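Local coordinates for sulfate transporter 4.1, chloroplastic (Arabidopsis thaliana, PDB 7LHV), which acts as a proton-coupled sulfate cotransporter of the SLC26/SulP family and may play a role in regulating sulfate assimilation, at residues 106-111 with 287-292; 110-115 with 435-440; 603-608 with 628-633. All coordinates share one frame; numbering follows the deposited sequence.

Contact 1 (106-111 with 287-292)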
loop_
_atom_site.group_PDB
_atom_site.type_symbol
_atom_site.label_atom_id
_atom_site.label_comp_id
_atom_site.label_asym_id
_atom_site.label_seq_id
_atom_site.Cartn_x
_atom_site.Cartn_y
_atom_site.Cartn_z
ATOM N N GLY A 106 -28.186 -29.256 -1.467
ATOM C CA GLY A 106 -27.862 -30.031 -2.654
ATOM C C GLY A 106 -28.843 -29.803 -3.787
ATOM O O GLY A 106 -28.450 -29.692 -4.956
ATOM N N ILE A 107 -30.136 -29.726 -3.457
ATOM C CA ILE A 107 -31.148 -29.447 -4.472
ATOM C C ILE A 107 -30.922 -28.072 -5.083
ATOM O O ILE A 107 -31.025 -27.894 -6.302
ATOM C CB ILE A 107 -32.560 -29.581 -3.871
ATOM C CG1 ILE A 107 -32.919 -31.055 -3.687
ATOM C CG2 ILE A 107 -33.588 -28.896 -4.750
ATOM C CD1 ILE A 107 -34.236 -31.275 -2.984
ATOM N N MET A 108 -30.608 -27.076 -4.250
ATOM C CA MET A 108 -30.313 -25.749 -4.784
ATOM C C MET A 108 -29.006 -25.731 -5.568
ATOM O O MET A 108 -28.833 -24.901 -6.467
ATOM C CB MET A 108 -30.266 -24.728 -3.647
ATOM C CG MET A 108 -29.948 -23.311 -4.085
ATOM S SD MET A 108 -29.501 -22.234 -2.715
ATOM C CE MET A 108 -30.098 -20.663 -3.325
ATOM N N LEU A 109 -28.088 -26.647 -5.261
ATOM C CA LEU A 109 -26.722 -26.552 -5.762
ATOM C C LEU A 109 -26.546 -27.220 -7.119
ATOM O O LEU A 109 -25.830 -26.689 -7.975
ATOM C CB LEU A 109 -25.759 -27.165 -4.745
ATOM C CG LEU A 109 -24.333 -27.487 -5.191
ATOM C CD1 LEU A 109 -23.609 -26.239 -5.657
ATOM C CD2 LEU A 109 -23.577 -28.143 -4.056
ATOM N N VAL A 110 -27.166 -28.378 -7.335
ATOM C CA VAL A 110 -26.920 -29.136 -8.564
ATOM C C VAL A 110 -27.183 -28.275 -9.804
ATOM O O VAL A 110 -26.266 -28.098 -10.631
ATOM C CB VAL A 110 -27.751 -30.432 -8.597
ATOM C CG1 VAL A 110 -27.669 -31.082 -9.965
ATOM C CG2 VAL A 110 -27.288 -31.392 -7.521
ATOM N N PRO A 111 -28.382 -27.692 -9.976
ATOM C CA PRO A 111 -28.582 -26.821 -11.144
ATOM C C PRO A 111 -27.688 -25.598 -11.136
ATOM O O PRO A 111 -27.203 -25.179 -12.193
ATOM C CB PRO A 111 -30.063 -26.444 -11.044
ATOM C CG PRO A 111 -30.380 -26.552 -9.621
ATOM C CD PRO A 111 -29.587 -27.713 -9.125
ATOM N N ALA A 287 -35.725 -24.168 -4.095
ATOM C CA ALA A 287 -36.374 -24.938 -5.145
ATOM C C ALA A 287 -36.515 -24.165 -6.448
ATOM O O ALA A 287 -36.905 -24.759 -7.458
ATOM C CB ALA A 287 -37.752 -25.408 -4.678
ATOM N N ALA A 288 -36.215 -22.868 -6.450
ATOM C CA ALA A 288 -36.362 -22.078 -7.671
ATOM C C ALA A 288 -35.443 -22.539 -8.795
ATOM O O ALA A 288 -35.943 -22.758 -9.912
ATOM C CB ALA A 288 -36.161 -20.594 -7.350
ATOM N N PRO A 289 -34.125 -22.700 -8.601
ATOM C CA PRO A 289 -33.290 -23.129 -9.735
ATOM C C PRO A 289 -33.672 -24.488 -10.295
ATOM O O PRO A 289 -33.611 -24.685 -11.514
ATOM C CB PRO A 289 -31.872 -23.127 -9.147
ATOM C CG PRO A 289 -32.064 -23.255 -7.696
ATOM C CD PRO A 289 -33.309 -22.491 -7.392
ATOM N N LEU A 290 -34.071 -25.431 -9.443
ATOM C CA LEU A 290 -34.465 -26.746 -9.939
ATOM C C LEU A 290 -35.782 -26.673 -10.701
ATOM O O LEU A 290 -35.886 -27.171 -11.830
ATOM C CB LEU A 290 -34.574 -27.735 -8.782
ATOM C CG LEU A 290 -35.189 -29.087 -9.142
ATOM C CD1 LEU A 290 -34.326 -29.815 -10.158
ATOM C CD2 LEU A 290 -35.390 -29.934 -7.900
ATOM N N THR A 291 -36.787 -26.023 -10.109
ATOM C CA THR A 291 -38.125 -26.014 -10.692
ATOM C C THR A 291 -38.096 -25.487 -12.119
ATOM O O THR A 291 -38.709 -26.071 -13.020
ATOM C CB THR A 291 -39.067 -25.174 -9.831
ATOM O OG1 THR A 291 -39.171 -25.760 -8.527
ATOM C CG2 THR A 291 -40.447 -25.106 -10.459
ATOM N N GLY A 292 -37.351 -24.404 -12.348
ATOM C CA GLY A 292 -37.257 -23.859 -13.691
ATOM C C GLY A 292 -36.805 -24.898 -14.697
ATOM O O GLY A 292 -37.427 -25.071 -15.749
#
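The five-membered rings of Pro-111 and Pro-289 meet across two crossing transmembrane helices of the sulfate permease domain. CB of each proline is directed at the other helix. CG of Pro-111 rests 3.8 Å from CB of Pro-289, and the same CG lies 3.9 Å from the backbone N of Leu-290. CB of Pro-111 faces the carbonyl of Pro-289 instead. CG of Pro-289 also lies 3.8 Å from O of Met-108, one turn before Pro-111. The two rings cross obliquely, meeting by CG of Pro-111 and CB of Pro-289. Each also marks a kink, because a proline N cannot bond to the turn before. The axes of segments 106-111 and 287-292 come within 7.6 Å of each other and cross at 52°.

Met-108 adds its CG to the Pro-289 ring, 4.2 Å from CG of Pro-289. Its side chain also touches Arg-393 and Val-396 of helix 391-399. Further out, Ile-107 and Leu-290 close the interface on the surface of the protein. The CG of Leu-290 is anti to its backbone N (chi1 171°), and beyond it CD2 is the branch that reaches across. Its partner is a methyl group of Ile-107. The two touch at 3.8 Å, CG2 of Ile-107 against CD2 of Leu-290.

Contact 2 (110-115 with 435-440)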
loop_
_atom_site.group_PDB
_atom_site.type_symbol
_atom_site.label_atom_id
_atom_site.label_comp_id
_atom_site.label_asym_id
_atom_site.label_seq_id
_atom_site.Cartn_x
_atom_site.Cartn_y
_atom_site.Cartn_z
ATOM N N VAL A 110 -27.166 -28.378 -7.335
ATOM C CA VAL A 110 -26.920 -29.136 -8.564
ATOM C C VAL A 110 -27.183 -28.275 -9.804
ATOM O O VAL A 110 -26.266 -28.098 -10.631
ATOM C CB VAL A 110 -27.751 -30.432 -8.597
ATOM C CG1 VAL A 110 -27.669 -31.082 -9.965
ATOM C CG2 VAL A 110 -27.288 -31.392 -7.521
ATOM N N PRO A 111 -28.382 -27.692 -9.976
ATOM C CA PRO A 111 -28.582 -26.821 -11.144
ATOM C C PRO A 111 -27.688 -25.598 -11.136
ATOM O O PRO A 111 -27.203 -25.179 -12.193
ATOM C CB PRO A 111 -30.063 -26.444 -11.044
ATOM C CG PRO A 111 -30.380 -26.552 -9.621
ATOM C CD PRO A 111 -29.587 -27.713 -9.125
ATOM N N GLN A 112 -27.449 -25.016 -9.960
ATOM C CA GLN A 112 -26.550 -23.873 -9.875
ATOM C C GLN A 112 -25.127 -24.268 -10.235
ATOM O O GLN A 112 -24.410 -23.495 -10.875
ATOM C CB GLN A 112 -26.599 -23.265 -8.476
ATOM C CG GLN A 112 -27.737 -22.289 -8.269
ATOM C CD GLN A 112 -27.516 -21.396 -7.072
ATOM O OE1 GLN A 112 -26.746 -21.725 -6.171
ATOM N NE2 GLN A 112 -28.192 -20.254 -7.055
ATOM N N ALA A 113 -24.701 -25.465 -9.829
ATOM C CA ALA A 113 -23.365 -25.930 -10.185
ATOM C C ALA A 113 -23.215 -26.062 -11.693
ATOM O O ALA A 113 -22.228 -25.593 -12.273
ATOM C CB ALA A 113 -23.072 -27.262 -9.495
ATOM N N MET A 114 -24.196 -26.687 -12.354
ATOM C CA MET A 114 -24.108 -26.810 -13.810
ATOM C C MET A 114 -24.152 -25.443 -14.490
ATOM O O MET A 114 -23.414 -25.196 -15.453
ATOM C CB MET A 114 -25.218 -27.712 -14.343
ATOM C CG MET A 114 -25.099 -29.161 -13.916
ATOM S SD MET A 114 -26.391 -30.196 -14.624
ATOM C CE MET A 114 -27.805 -29.695 -13.650
ATOM N N SER A 115 -25.006 -24.540 -14.000
ATOM C CA SER A 115 -25.111 -23.215 -14.603
ATOM C C SER A 115 -23.810 -22.433 -14.463
ATOM O O SER A 115 -23.369 -21.771 -15.411
ATOM C CB SER A 115 -26.266 -22.452 -13.964
ATOM O OG SER A 115 -27.480 -23.164 -14.097
ATOM N N ALA A 435 -28.894 -20.366 -18.421
ATOM C CA ALA A 435 -28.643 -18.932 -18.509
ATOM C C ALA A 435 -29.594 -18.152 -17.610
ATOM O O ALA A 435 -29.185 -17.198 -16.939
ATOM C CB ALA A 435 -28.772 -18.464 -19.955
ATOM N N ALA A 436 -30.869 -18.544 -17.588
ATOM C CA ALA A 436 -31.834 -17.882 -16.719
ATOM C C ALA A 436 -31.484 -18.090 -15.253
ATOM O O ALA A 436 -31.652 -17.183 -14.434
ATOM C CB ALA A 436 -33.243 -18.393 -17.012
ATOM N N ILE A 437 -30.999 -19.281 -14.905
ATOM C CA ILE A 437 -30.591 -19.536 -13.524
ATOM C C ILE A 437 -29.426 -18.635 -13.134
ATOM O O ILE A 437 -29.408 -18.065 -12.037
ATOM C CB ILE A 437 -30.247 -21.024 -13.331
ATOM C CG1 ILE A 437 -31.519 -21.867 -13.358
ATOM C CG2 ILE A 437 -29.516 -21.232 -12.025
ATOM C CD1 ILE A 437 -31.255 -23.343 -13.406
ATOM N N VAL A 438 -28.438 -18.487 -14.020
ATOM C CA VAL A 438 -27.305 -17.609 -13.723
ATOM C C VAL A 438 -27.766 -16.163 -13.586
ATOM O O VAL A 438 -27.316 -15.433 -12.691
ATOM C CB VAL A 438 -26.211 -17.747 -14.798
ATOM C CG1 VAL A 438 -25.082 -16.774 -14.524
ATOM C CG2 VAL A 438 -25.677 -19.149 -14.824
ATOM N N ILE A 439 -28.656 -15.720 -14.475
ATOM C CA ILE A 439 -29.147 -14.346 -14.415
ATOM C C ILE A 439 -29.891 -14.101 -13.110
ATOM O O ILE A 439 -29.714 -13.064 -12.461
ATOM C CB ILE A 439 -30.030 -14.042 -15.638
ATOM C CG1 ILE A 439 -29.179 -13.954 -16.900
ATOM C CG2 ILE A 439 -30.792 -12.750 -15.434
ATOM C CD1 ILE A 439 -29.992 -13.853 -18.163
ATOM N N SER A 440 -30.734 -15.052 -12.701
ATOM C CA SER A 440 -31.447 -14.920 -11.436
ATOM C C SER A 440 -30.484 -14.912 -10.256
ATOM O O SER A 440 -30.683 -14.170 -9.289
ATOM C CB SER A 440 -32.463 -16.052 -11.290
ATOM O OG SER A 440 -33.058 -16.041 -10.006
#
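Ser-115 packs its whole side chain against Ile-437 and Val-438 where two transmembrane helices cross. The axes of segments 110-115 and 435-440 are almost perpendicular there, at 99°. This is the dense part of the contact. CB of Ser-115 meets CG2 of Val-438 at 3.5 Å. OG of Ser-115 lies against the branch point of Ile-437, 3.5 Å from CG2 and also close to CB and CD1. The hydroxyl thus has a purely apolar neighbour across the interface. Its polar need is met within its own helix, by a bond to Pro-111 O at 2.8 Å. OG sits anti to the carbonyl carbon (chi1 -57°), beside the backbone N, and this turns it back along the helix. Pro-111 O also takes the N-H of Ser-115, and the two donors reach it from opposite faces of the carbonyl plane. An alanine here would probably leave Pro-111 O with the backbone N-H alone and open a small gap against CG2 and CB of Ile-437.

The other side of the contact is looser. CB of Pro-111 only grazes CD1 of Ile-437 at 4.1 Å. The aliphatic part of Gln-112 stays 4.3 Å away, from its CG to CG2 of Ile-437. OE1 of Gln-112 takes a weak hydrogen bond from NH1 of Arg-393, and the Gln-112 side chain lies about 5 Å from a bound sulfate ion, consistent with a place near the substrate pocket.

Around this crossing, Val-438 leans on Ile-220 and Gln-224 of helix 206-229. Ile-437 reaches Leu-268 of helix 255-277 and Ile-293 of helix 284-300, while helix 406-426 packs against Val-110 and Met-114.

Contact 3 (603-608 with 628-633)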
loop_
_atom_site.group_PDB
_atom_site.type_symbol
_atom_site.label_atom_id
_atom_site.label_comp_id
_atom_site.label_asym_id
_atom_site.label_seq_id
_atom_site.Cartn_x
_atom_site.Cartn_y
_atom_site.Cartn_z
ATOM N N GLN A 603 12.873 25.677 23.811
ATOM C CA GLN A 603 13.116 24.533 24.677
ATOM C C GLN A 603 12.141 23.411 24.345
ATOM O O GLN A 603 10.936 23.647 24.214
ATOM C CB GLN A 603 12.970 24.931 26.145
ATOM C CG GLN A 603 13.276 23.817 27.121
ATOM C CD GLN A 603 14.604 23.154 26.841
ATOM O OE1 GLN A 603 15.656 23.785 26.917
ATOM N NE2 GLN A 603 14.561 21.874 26.502
ATOM N N LEU A 604 12.662 22.196 24.218
ATOM C CA LEU A 604 11.845 21.018 23.967
ATOM C C LEU A 604 11.716 20.210 25.249
ATOM O O LEU A 604 12.714 19.951 25.929
ATOM C CB LEU A 604 12.452 20.149 22.867
ATOM C CG LEU A 604 11.543 19.008 22.416
ATOM C CD1 LEU A 604 10.520 19.553 21.452
ATOM C CD2 LEU A 604 12.328 17.869 21.795
ATOM N N ALA A 605 10.491 19.806 25.570
ATOM C CA ALA A 605 10.213 19.012 26.754
ATOM C C ALA A 605 9.327 17.834 26.384
ATOM O O ALA A 605 8.537 17.904 25.439
ATOM C CB ALA A 605 9.541 19.849 27.848
ATOM N N ILE A 606 9.474 16.744 27.130
ATOM C CA ILE A 606 8.648 15.552 26.977
ATOM C C ILE A 606 7.850 15.368 28.258
ATOM O O ILE A 606 8.420 15.356 29.355
ATOM C CB ILE A 606 9.494 14.309 26.665
ATOM C CG1 ILE A 606 10.438 14.594 25.498
ATOM C CG2 ILE A 606 8.602 13.127 26.353
ATOM C CD1 ILE A 606 9.731 14.825 24.187
ATOM N N SER A 607 6.532 15.231 28.121
ATOM C CA SER A 607 5.624 15.302 29.261
ATOM C C SER A 607 5.263 13.930 29.822
ATOM O O SER A 607 5.525 13.654 30.995
ATOM C CB SER A 607 4.356 16.062 28.864
ATOM O OG SER A 607 3.439 16.119 29.943
ATOM N N ASN A 608 4.651 13.067 29.013
ATOM C CA ASN A 608 4.133 11.780 29.481
ATOM C C ASN A 608 4.692 10.664 28.613
ATOM O O ASN A 608 3.984 10.111 27.762
ATOM C CB ASN A 608 2.604 11.752 29.454
ATOM C CG ASN A 608 1.983 12.635 30.514
ATOM O OD1 ASN A 608 2.681 13.338 31.240
ATOM N ND2 ASN A 608 0.659 12.605 30.607
ATOM N N LYS A 628 18.016 15.315 31.287
ATOM C CA LYS A 628 17.032 14.554 32.048
ATOM C C LYS A 628 16.040 15.471 32.756
ATOM O O LYS A 628 14.910 15.057 33.039
ATOM C CB LYS A 628 17.743 13.647 33.053
ATOM C CG LYS A 628 16.817 12.782 33.892
ATOM C CD LYS A 628 16.152 11.712 33.042
ATOM C CE LYS A 628 15.308 10.775 33.891
ATOM N NZ LYS A 628 14.599 9.763 33.058
ATOM N N GLU A 629 16.432 16.716 33.032
ATOM C CA GLU A 629 15.564 17.640 33.750
ATOM C C GLU A 629 14.342 18.065 32.948
ATOM O O GLU A 629 13.424 18.657 33.522
ATOM C CB GLU A 629 16.356 18.879 34.178
ATOM C CG GLU A 629 16.939 19.686 33.028
ATOM C CD GLU A 629 18.293 19.175 32.576
ATOM O OE1 GLU A 629 19.076 19.974 32.022
ATOM O OE2 GLU A 629 18.578 17.975 32.773
ATOM N N TRP A 630 14.305 17.786 31.646
ATOM C CA TRP A 630 13.180 18.157 30.800
ATOM C C TRP A 630 12.221 17.003 30.549
ATOM O O TRP A 630 11.338 17.120 29.695
ATOM C CB TRP A 630 13.681 18.723 29.471
ATOM C CG TRP A 630 14.416 20.010 29.633
ATOM C CD1 TRP A 630 15.737 20.235 29.392
ATOM C CD2 TRP A 630 13.874 21.253 30.090
ATOM N NE1 TRP A 630 16.051 21.544 29.663
ATOM C CE2 TRP A 630 14.923 22.190 30.094
ATOM C CE3 TRP A 630 12.601 21.666 30.493
ATOM C CZ2 TRP A 630 14.741 23.513 30.483
ATOM C CZ3 TRP A 630 12.422 22.979 30.879
ATOM C CH2 TRP A 630 13.485 23.886 30.872
ATOM N N PHE A 631 12.373 15.894 31.264
ATOM C CA PHE A 631 11.462 14.764 31.167
ATOM C C PHE A 631 10.623 14.690 32.434
ATOM O O PHE A 631 11.164 14.704 33.544
ATOM C CB PHE A 631 12.232 13.460 30.959
ATOM C CG PHE A 631 12.591 13.201 29.532
ATOM C CD1 PHE A 631 13.691 13.814 28.964
ATOM C CD2 PHE A 631 11.829 12.349 28.754
ATOM C CE1 PHE A 631 14.023 13.581 27.650
ATOM C CE2 PHE A 631 12.161 12.112 27.438
ATOM C CZ PHE A 631 13.260 12.731 26.885
ATOM N N PHE A 632 9.306 14.605 32.264
ATOM C CA PHE A 632 8.392 14.610 33.399
ATOM C C PHE A 632 7.418 13.443 33.332
ATOM O O PHE A 632 7.562 12.549 32.493
ATOM C CB PHE A 632 7.620 15.930 33.460
ATOM C CG PHE A 632 8.478 17.144 33.262
ATOM C CD1 PHE A 632 9.100 17.749 34.339
ATOM C CD2 PHE A 632 8.665 17.677 32.001
ATOM C CE1 PHE A 632 9.888 18.865 34.162
ATOM C CE2 PHE A 632 9.454 18.794 31.818
ATOM C CZ PHE A 632 10.066 19.388 32.902
ATOM N N VAL A 633 6.433 13.439 34.227
ATOM C CA VAL A 633 5.373 12.438 34.215
ATOM C C VAL A 633 3.993 13.049 34.039
ATOM O O VAL A 633 3.026 12.302 33.830
ATOM C CB VAL A 633 5.404 11.570 35.491
ATOM C CG1 VAL A 633 6.716 10.810 35.585
ATOM C CG2 VAL A 633 5.188 12.431 36.723
#
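Gln-603 NE2 donates to Leu-604 O at 2.7 Å, standing above the carbonyl plane, while the side-chain amide of Gln-603 lies flat over one face of the Trp-630 indole. The amide and ring planes are only 8° apart. CD of Gln-603 is 3.4 Å from CE2 of Trp-630, and CG makes a CH-pi contact 3.6 Å from the centroid of the six-membered ring. Gln-603 OE1 is held in turn by Lys-598, so both ends of the amide are fixed and its rotation is set. CG of Glu-629 lies over the opposite face of the indole, toward its rim.

Beyond this stack the two backbones run nearly parallel and join at one beta bridge, Ile-606 with Phe-631. Ile-606 N donates to Trp-630 O at 3.2 Å, and Phe-632 N donates to Ile-606 O at 3.1 Å. Beside the bridge, CB of Ile-606 meets CE2 of Phe-631 at 3.5 Å. The Phe-632 ring instead offers its edge to CB of Ala-605 and packs on helix 635-643. Loop 630-633 thus runs along 603-606, the edge strand of the four-stranded sheet of the STAS domain, an alpha/beta fold in which helices pack against a central sheet.

In the fold
Contacts 1 and 2 belong to one packed cluster in the transmembrane domain. Their centres are about 8 Å apart and both use helix 91-119, with Val-110 and Pro-111 common to the two. They also touch directly, Pro-289 O lying 3.3 Å from CD1 of Ile-437. The partner helices 284-300 and 431-443 therefore meet each other as well as the shared helix. Of the two, contact 2 carries Gln-112, whose side chain is about 5 Å from a bound sulfate ion. Contact 3 is separate: it lies in the STAS domain, on the opposite side of the chain's centre. Its centre is about 71 Å from that of contact 1 and about 69 Å from that of contact 2, with nearest atoms about 55 Å and 56 Å apart.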